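Local coordinates for protein major allergen ALT A 1 subunit (Alternaria alternata, PDB 4AUD) that is a secreted fungal major allergen that may bind and inhibit the beta-glucanase activity of thaumatin-like proteins of the host plant, at residues T90-A95 against T122-P127; P98-A103 against V112-A117. The protein carries 1 engineered substitution. All coordinates share one frame; numbering follows the deposited sequence.

Contact 1. Residues T90-A95 against T122-P127; sequences TYVATA and TLVTLP. With SO4 (sulfate ion), chain D.
Two backbone hydrogen bonds tie V92 and V124 together in a reciprocal antiparallel pair: V92 N gives its proton to V124 O at 2.8 Å, and V124 N gives its own to V92 O at 2.9 Å. Two residues on, L126 N gives a hydrogen bond to T90 O at 2.8 Å. In the same pair a water takes the place of the return bond, accepting from T90 N and donating to L126 O. Between the bonded pairs, Y91 faces T125, with CA-H...O contacts such as Y91 CA to V124 O.

On the face of the sheet that carries the side chains of T90, V92, V124 and L126, V92 is wedged between two partners: its CG2 meets CG2 of V124 at 3.8 Å, while its CG1, anti to the carbonyl carbon (chi1 -66°), meets CG of L126 at 4.0 Å. Beyond them, V124 packs on L80 of the second subunit. In a separate apolar contact, L123 crosses the side chain of Y91 at about a right angle and lays CD2 3.8 Å from Y91 CB; its other branch, CD1, lies 4.2 Å from A93 CB.

Polar side-chain atoms play a smaller part. T125 OG1 sits at the edge of the Y91 ring, near its plane and 3.4 Å from Y91 CE1, and also makes a weak hydrogen bond to a sulfate, probably from the crystallisation liquor. The same tyrosine stacks edge-to-face with Y11.

The N-to-C directions of strands 90-95 and 124-126 are 123° apart, well short of strictly antiparallel, and the pairing as a whole forms the open end of the long beta hairpin built from strands 90-103 and 111-126 of the Alt a 1 fold.

Contact 2. Residues P98-A103 against V112-A117; sequences PNYCRA and VCQGVA
A disulfide-clamped antiparallel hairpin brings P98-A103 against V112-A117, near the turn that joins the two strands. C101 and C113 form a non-hydrogen-bonded pair, and their SG atoms are bonded at 2.0 Å, a covalent cross-link directly across neighbouring strands. The flanking pairs carry the backbone bonds: Y100 and Q114 exchange two, as do R102 and V112, the shortest from V112 N to R102 O at 2.7 Å. Further along, V116 N gives a hydrogen bond to P98 O at 2.9 Å; a water donates to this same oxygen and to A117 O.

On the face away from the disulfide, R102 reaches over to Q114. Its chain is extended from CG to NE, while the glutamine bends at chi2 (117°), and the guanidinium and amide planes end up nearly coplanar. R102 NH2 bonds Q114 OE1 at 2.8 Å on a lone pair of that oxygen, with a weak second bond from R102 NE. V112 CG1 lies over one face of the guanidinium.

The Y100 ring runs alongside Q114, its CE1 3.9 Å from Q114 CB, and its CD1 is 3.5 Å from V116 CG1. Past this, P98 packs its CB on V116 CG2 at 3.7 Å and its CG on the A117 methyl.

Strand 12-22 flanks 111-126 on its other edge, bonding through the backbone of G20 and F18 to C113 and G115. The third subunit reaches both segments: its K36 makes a cation-pi contact with Y100, and its K14 NZ hydrogen-bonds V116 O.

How the contacts relate
Both contacts belong to one beta hairpin, strands 90-103 and 111-126, adjacent in the middle of the antiparallel sheet between strands 78-84 and 12-22. The chain runs through 90-95, then 98-103, turns, and returns through 112-117 to 122-127, so contact 2 is nested inside the loop closed by contact 1. Their centres are 26 Å apart, on opposite sides of the centre of the chain, and neither touches the other except through the sequence. The two contacts lie toward the two ends of the hairpin, which meet different neighbours: the second subunit packs against contact 1, the third against contact 2.

Contact 1. Residues T90-A95 against T122-P127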
# COMPACT_ATOMS: atom_id res chain seq x y z
N THR A 90 19.20 19.42 10.60
CA THR A 90 18.60 18.28 11.31
C THR A 90 17.43 17.70 10.51
O THR A 90 16.61 18.44 9.98
CB THR A 90 18.14 18.64 12.75
OG1 THR A 90 19.27 18.98 13.54
CG2 THR A 90 17.45 17.47 13.41
N TYR A 91 17.36 16.37 10.41
CA TYR A 91 16.23 15.73 9.74
C TYR A 91 15.37 15.05 10.77
O TYR A 91 15.87 14.63 11.81
CB TYR A 91 16.71 14.67 8.76
CG TYR A 91 17.61 15.19 7.69
CD1 TYR A 91 17.28 16.32 6.97
CD2 TYR A 91 18.81 14.54 7.38
CE1 TYR A 91 18.10 16.80 5.98
CE2 TYR A 91 19.64 15.00 6.39
CZ TYR A 91 19.28 16.13 5.68
OH TYR A 91 20.10 16.63 4.69
N VAL A 92 14.08 14.90 10.46
CA VAL A 92 13.18 14.11 11.31
C VAL A 92 12.32 13.16 10.49
O VAL A 92 12.17 13.33 9.27
CB VAL A 92 12.27 15.00 12.15
CG1 VAL A 92 13.10 15.80 13.17
CG2 VAL A 92 11.47 15.93 11.24
N ALA A 93 11.75 12.16 11.17
CA ALA A 93 10.89 11.17 10.52
C ALA A 93 9.96 10.52 11.54
O ALA A 93 10.21 10.62 12.75
CB ALA A 93 11.73 10.10 9.84
N THR A 94 8.91 9.87 11.04
CA THR A 94 7.88 9.23 11.88
C THR A 94 7.49 7.86 11.35
O THR A 94 7.35 7.65 10.14
CB THR A 94 6.57 10.08 12.01
OG1 THR A 94 5.93 10.20 10.74
CG2 THR A 94 6.84 11.47 12.58
N ALA A 95 7.28 6.93 12.26
CA ALA A 95 6.90 5.59 11.89
C ALA A 95 6.00 4.97 12.93
O ALA A 95 5.91 5.46 14.06
CB ALA A 95 8.12 4.74 11.71
N THR A 122 10.58 8.41 5.74
CA THR A 122 11.09 9.46 4.88
C THR A 122 11.52 10.62 5.73
O THR A 122 10.74 11.13 6.54
CB THR A 122 10.03 9.91 3.89
OG1 THR A 122 9.69 8.82 3.04
CG2 THR A 122 10.58 11.03 3.04
N LEU A 123 12.78 11.02 5.57
CA LEU A 123 13.36 12.09 6.35
C LEU A 123 13.00 13.43 5.75
O LEU A 123 13.06 13.61 4.54
CB LEU A 123 14.88 11.96 6.40
CG LEU A 123 15.42 11.06 7.50
CD1 LEU A 123 14.98 9.63 7.29
CD2 LEU A 123 16.91 11.13 7.51
N VAL A 124 12.60 14.37 6.60
CA VAL A 124 12.44 15.73 6.15
C VAL A 124 13.28 16.66 7.01
O VAL A 124 13.61 16.34 8.16
CB VAL A 124 10.97 16.17 6.17
CG1 VAL A 124 10.14 15.13 5.48
CG2 VAL A 124 10.49 16.37 7.59
N THR A 125 13.65 17.80 6.44
CA THR A 125 14.45 18.76 7.16
C THR A 125 13.60 19.47 8.22
O THR A 125 12.49 19.93 7.94
CB THR A 125 15.05 19.79 6.20
OG1 THR A 125 15.82 19.13 5.19
CG2 THR A 125 15.91 20.78 6.97
N LEU A 126 14.13 19.56 9.43
CA LEU A 126 13.51 20.34 10.50
C LEU A 126 14.03 21.76 10.44
O LEU A 126 15.24 21.95 10.48
CB LEU A 126 13.93 19.75 11.84
CG LEU A 126 12.99 19.79 13.04
CD1 LEU A 126 13.80 19.61 14.29
CD2 LEU A 126 12.21 21.08 13.12
N PRO A 127 13.14 22.77 10.34
CA PRO A 127 13.60 24.17 10.36
C PRO A 127 14.47 24.48 11.59
O PRO A 127 14.30 23.85 12.63
CB PRO A 127 12.29 24.96 10.44
CG PRO A 127 11.31 24.08 9.77
CD PRO A 127 11.69 22.68 10.11
S SO4 D . 13.10 18.59 1.83
O1 SO4 D . 12.17 19.18 2.79
O2 SO4 D . 14.06 17.72 2.57
O3 SO4 D . 12.27 17.89 0.86
O4 SO4 D . 13.85 19.53 1.03
O HOH W 1 17.73 21.76 9.76

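Contact 2. Residues P98-A103 against V112-A117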
# COMPACT_ATOMS: atom_id res chain seq x y z
N PRO A 98 4.65 -1.94 14.48
CA PRO A 98 3.87 -3.09 14.92
C PRO A 98 4.74 -4.11 15.65
O PRO A 98 5.83 -4.45 15.19
CB PRO A 98 3.35 -3.68 13.61
CG PRO A 98 3.35 -2.53 12.64
CD PRO A 98 4.52 -1.71 13.03
N ASN A 99 4.25 -4.61 16.78
CA ASN A 99 5.00 -5.55 17.58
C ASN A 99 4.10 -6.43 18.43
O ASN A 99 2.92 -6.14 18.58
CB ASN A 99 5.98 -4.79 18.48
CG ASN A 99 5.28 -3.84 19.43
OD1 ASN A 99 5.21 -4.08 20.65
ND2 ASN A 99 4.77 -2.74 18.88
N TYR A 100 4.66 -7.49 18.99
CA TYR A 100 3.92 -8.28 19.97
C TYR A 100 4.81 -8.57 21.16
O TYR A 100 6.02 -8.39 21.09
CB TYR A 100 3.40 -9.58 19.35
CG TYR A 100 4.43 -10.68 19.24
CD1 TYR A 100 5.55 -10.54 18.41
CD2 TYR A 100 4.29 -11.88 19.95
CE1 TYR A 100 6.50 -11.56 18.31
CE2 TYR A 100 5.23 -12.90 19.85
CZ TYR A 100 6.33 -12.73 19.03
OH TYR A 100 7.25 -13.75 18.94
N CYS A 101 4.22 -9.04 22.25
CA CYS A 101 4.99 -9.34 23.45
C CYS A 101 4.94 -10.80 23.81
O CYS A 101 4.03 -11.51 23.41
CB CYS A 101 4.51 -8.51 24.64
SG CYS A 101 5.04 -6.81 24.54
N ARG A 102 5.92 -11.23 24.58
CA ARG A 102 5.93 -12.58 25.11
C ARG A 102 6.85 -12.65 26.31
O ARG A 102 7.66 -11.76 26.54
CB ARG A 102 6.41 -13.55 24.05
CG ARG A 102 7.81 -13.27 23.61
CD ARG A 102 8.24 -14.24 22.54
NE ARG A 102 9.44 -13.72 21.90
CZ ARG A 102 10.66 -13.96 22.34
NH1 ARG A 102 10.84 -14.72 23.41
NH2 ARG A 102 11.70 -13.44 21.70
N ALA A 103 6.72 -13.73 27.08
CA ALA A 103 7.51 -13.93 28.29
C ALA A 103 9.02 -13.87 28.07
O ALA A 103 9.55 -14.56 27.20
CB ALA A 103 7.12 -15.25 28.95
N VAL A 112 9.17 -9.53 26.69
CA VAL A 112 9.99 -9.15 25.54
C VAL A 112 9.09 -8.77 24.37
O VAL A 112 8.18 -9.51 24.01
CB VAL A 112 10.92 -10.31 25.09
CG1 VAL A 112 11.57 -10.00 23.77
CG2 VAL A 112 11.99 -10.56 26.13
N CYS A 113 9.34 -7.60 23.78
CA CYS A 113 8.58 -7.13 22.62
C CYS A 113 9.41 -7.15 21.33
O CYS A 113 10.54 -6.68 21.31
CB CYS A 113 8.05 -5.71 22.87
SG CYS A 113 6.65 -5.69 24.02
N GLN A 114 8.83 -7.70 20.27
CA GLN A 114 9.50 -7.79 18.98
C GLN A 114 8.63 -7.15 17.92
O GLN A 114 7.41 -7.34 17.92
CB GLN A 114 9.68 -9.26 18.60
CG GLN A 114 11.12 -9.69 18.39
CD GLN A 114 11.56 -10.74 19.39
OE1 GLN A 114 10.76 -11.58 19.84
NE2 GLN A 114 12.83 -10.70 19.75
N GLY A 115 9.25 -6.42 17.00
CA GLY A 115 8.57 -5.96 15.80
C GLY A 115 8.08 -7.13 14.95
O GLY A 115 8.71 -8.19 14.89
N VAL A 116 6.94 -6.94 14.29
CA VAL A 116 6.41 -7.94 13.39
C VAL A 116 6.25 -7.42 11.97
O VAL A 116 5.70 -8.10 11.11
CB VAL A 116 5.04 -8.46 13.88
CG1 VAL A 116 5.18 -9.08 15.25
CG2 VAL A 116 4.01 -7.34 13.89
N ALA A 117 6.74 -6.21 11.71
CA ALA A 117 6.60 -5.60 10.39
C ALA A 117 7.65 -4.53 10.18
O ALA A 117 7.92 -3.75 11.08
CB ALA A 117 5.19 -5.01 10.21
O HOH W 2 7.79 -3.22 13.74